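Local coordinates for ylmH (Streptococcus pneumoniae, PDB 2FPH), which probably takes part in cell division and is likely to bind nucleic acid through a domain related to the RNA recognition motif, at residues Ile85-Ile90 with Arg128-Ile133. Residues are numbered along the deposited sequence; the frame is centred on the assembly and turned at random.
Sequences ISLQEI and RAQIMI
Ser86 and Gln88 each pair with their antiparallel partners, Ile133 and Ile131, through two backbone hydrogen bonds, one N-H going each way. Ser86 N to Ile133 O and Ile133 N to Ser86 O measure 2.9 Å, Gln88 N to Ile131 O and Ile131 N to Gln88 O 2.8 Å, all with N-H...O angles of 161° or more. A fifth, Ile90 N to Ala129 O at 2.8 Å, reaches its acceptor from above the carbonyl plane, 38° out of it, whereas Ala129 N is buried without a partner.

At the non-hydrogen-bonded pair Glu89–Gln130, side chains make the link: Gln130 NE2 donates to Glu89 OE1 at 3.0 Å, nearly straight at 176°. The donor lies above the carboxylate plane, while the acceptor lies in the amide plane. NE2 also donates to Glu162 O, and Gln130 OE1 accepts from Ile164 N, so both ends of this amide are satisfied. Leu87 CD1 packs 3.6 Å from that OE1.

On the opposite face, within strand 85-91 itself, Gln88 NE2 donates to Ser86 OG at 2.8 Å and OE1 accepts from Gln142; Ser86 OG also bonds Glu157.

Consistent with a putative RRM-clan domain, 85-91 is the middle strand of a five-stranded antiparallel sheet, between 151-157 and 130-134; 119-123 flanks the latter, and helix 138-144 covers Gln88, Ile131 and Ile133.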
loop_
_atom_site.group_PDB
_atom_site.type_symbol
_atom_site.label_atom_id
_atom_site.label_comp_id
_atom_site.label_asym_id
_atom_site.label_seq_id
_atom_site.Cartn_x
_atom_site.Cartn_y
_atom_site.Cartn_z
ATOM N N ILE A 85 -1.921 4.363 6.340
ATOM C CA ILE A 85 -0.570 4.311 5.749
ATOM C C ILE A 85 0.366 5.169 6.559
ATOM O O ILE A 85 0.028 6.321 6.876
ATOM C CB ILE A 85 -0.578 4.775 4.254
ATOM C CG1 ILE A 85 -1.433 3.813 3.397
ATOM C CG2 ILE A 85 0.839 4.721 3.666
ATOM C CD1 ILE A 85 -1.774 4.376 2.036
ATOM N N SER A 86 1.539 4.610 6.893
ATOM C CA SER A 86 2.586 5.312 7.652
ATOM C C SER A 86 3.775 5.517 6.697
ATOM O O SER A 86 4.060 4.639 5.866
ATOM C CB SER A 86 3.012 4.423 8.811
ATOM O OG SER A 86 3.913 5.027 9.719
ATOM N N LEU A 87 4.449 6.660 6.758
ATOM C CA LEU A 87 5.698 6.795 6.034
ATOM C C LEU A 87 6.797 6.534 7.047
ATOM O O LEU A 87 6.836 7.201 8.085
ATOM C CB LEU A 87 5.887 8.179 5.424
ATOM C CG LEU A 87 7.097 8.552 4.568
ATOM C CD1 LEU A 87 7.262 7.806 3.298
ATOM C CD2 LEU A 87 7.102 10.068 4.275
ATOM N N GLN A 88 7.727 5.639 6.722
ATOM C CA GLN A 88 8.876 5.379 7.584
ATOM C C GLN A 88 10.151 5.754 6.863
ATOM O O GLN A 88 10.428 5.256 5.774
ATOM C CB GLN A 88 8.939 3.883 7.993
ATOM C CG GLN A 88 7.742 3.432 8.821
ATOM C CD GLN A 88 7.713 4.062 10.192
ATOM O OE1 GLN A 88 8.675 3.937 10.974
ATOM N NE2 GLN A 88 6.595 4.722 10.519
ATOM N N GLU A 89 10.924 6.636 7.502
ATOM C CA GLU A 89 12.296 6.879 7.082
ATOM C C GLU A 89 13.184 5.750 7.545
ATOM O O GLU A 89 13.116 5.322 8.705
ATOM C CB GLU A 89 12.850 8.149 7.704
ATOM C CG GLU A 89 14.181 8.525 7.090
ATOM C CD GLU A 89 14.081 9.556 5.990
ATOM O OE1 GLU A 89 13.068 10.293 5.926
ATOM O OE2 GLU A 89 15.058 9.636 5.212
ATOM N N ILE A 90 14.030 5.285 6.636
ATOM C CA ILE A 90 14.985 4.208 6.933
ATOM C C ILE A 90 16.255 4.956 7.267
ATOM O O ILE A 90 17.010 5.306 6.358
ATOM C CB ILE A 90 15.171 3.247 5.747
ATOM C CG1 ILE A 90 13.841 2.552 5.391
ATOM C CG2 ILE A 90 16.164 2.144 6.098
ATOM C CD1 ILE A 90 13.837 1.686 4.142
ATOM N N ARG A 128 19.188 8.754 1.269
ATOM C CA ARG A 128 18.006 8.663 2.117
ATOM C C ARG A 128 17.071 7.617 1.513
ATOM O O ARG A 128 17.046 7.366 0.299
ATOM C CB ARG A 128 17.267 10.004 2.231
ATOM C CG ARG A 128 17.646 10.849 3.451
ATOM C CD ARG A 128 18.133 12.251 3.119
ATOM N NE ARG A 128 19.553 12.403 3.457
ATOM C CZ ARG A 128 20.048 13.286 4.328
ATOM N NH1 ARG A 128 19.249 14.117 4.982
ATOM N NH2 ARG A 128 21.363 13.334 4.552
ATOM N N ALA A 129 16.300 6.986 2.388
ATOM C CA ALA A 129 15.389 5.945 1.961
ATOM C C ALA A 129 14.208 5.987 2.886
ATOM O O ALA A 129 14.329 6.376 4.054
ATOM C CB ALA A 129 16.014 4.582 2.015
ATOM N N GLN A 130 13.070 5.639 2.296
ATOM C CA GLN A 130 11.795 5.572 2.993
ATOM C C GLN A 130 10.983 4.392 2.520
ATOM O O GLN A 130 11.180 3.890 1.439
ATOM C CB GLN A 130 10.952 6.827 2.804
ATOM C CG GLN A 130 11.627 8.090 3.387
ATOM C CD GLN A 130 10.932 9.355 2.935
ATOM O OE1 GLN A 130 10.183 9.332 1.939
ATOM N NE2 GLN A 130 11.158 10.452 3.657
ATOM N N ILE A 131 10.029 3.967 3.345
ATOM C CA ILE A 131 9.010 3.001 2.927
ATOM C C ILE A 131 7.628 3.384 3.460
ATOM O O ILE A 131 7.540 3.888 4.586
ATOM C CB ILE A 131 9.479 1.580 3.384
ATOM C CG1 ILE A 131 8.540 0.510 2.850
ATOM C CG2 ILE A 131 9.681 1.517 4.935
ATOM C CD1 ILE A 131 8.973 -0.844 3.102
ATOM N N MET A 132 6.595 3.209 2.607
ATOM C CA MET A 132 5.192 3.413 2.927
ATOM C C MET A 132 4.644 2.062 3.373
ATOM O O MET A 132 4.775 1.072 2.641
ATOM C CB MET A 132 4.450 3.868 1.659
ATOM C CG MET A 132 5.074 5.084 1.042
ATOM S SD MET A 132 4.064 5.935 -0.245
ATOM C CE MET A 132 4.547 7.534 0.045
ATOM N N ILE A 133 4.140 1.993 4.596
ATOM C CA ILE A 133 3.627 0.729 5.168
ATOM C C ILE A 133 2.223 0.793 5.662
ATOM O O ILE A 133 1.707 1.856 5.913
ATOM C CB ILE A 133 4.524 0.265 6.339
ATOM C CG1 ILE A 133 4.397 1.238 7.535
ATOM C CG2 ILE A 133 5.970 0.091 5.839
ATOM C CD1 ILE A 133 4.876 0.630 8.802
#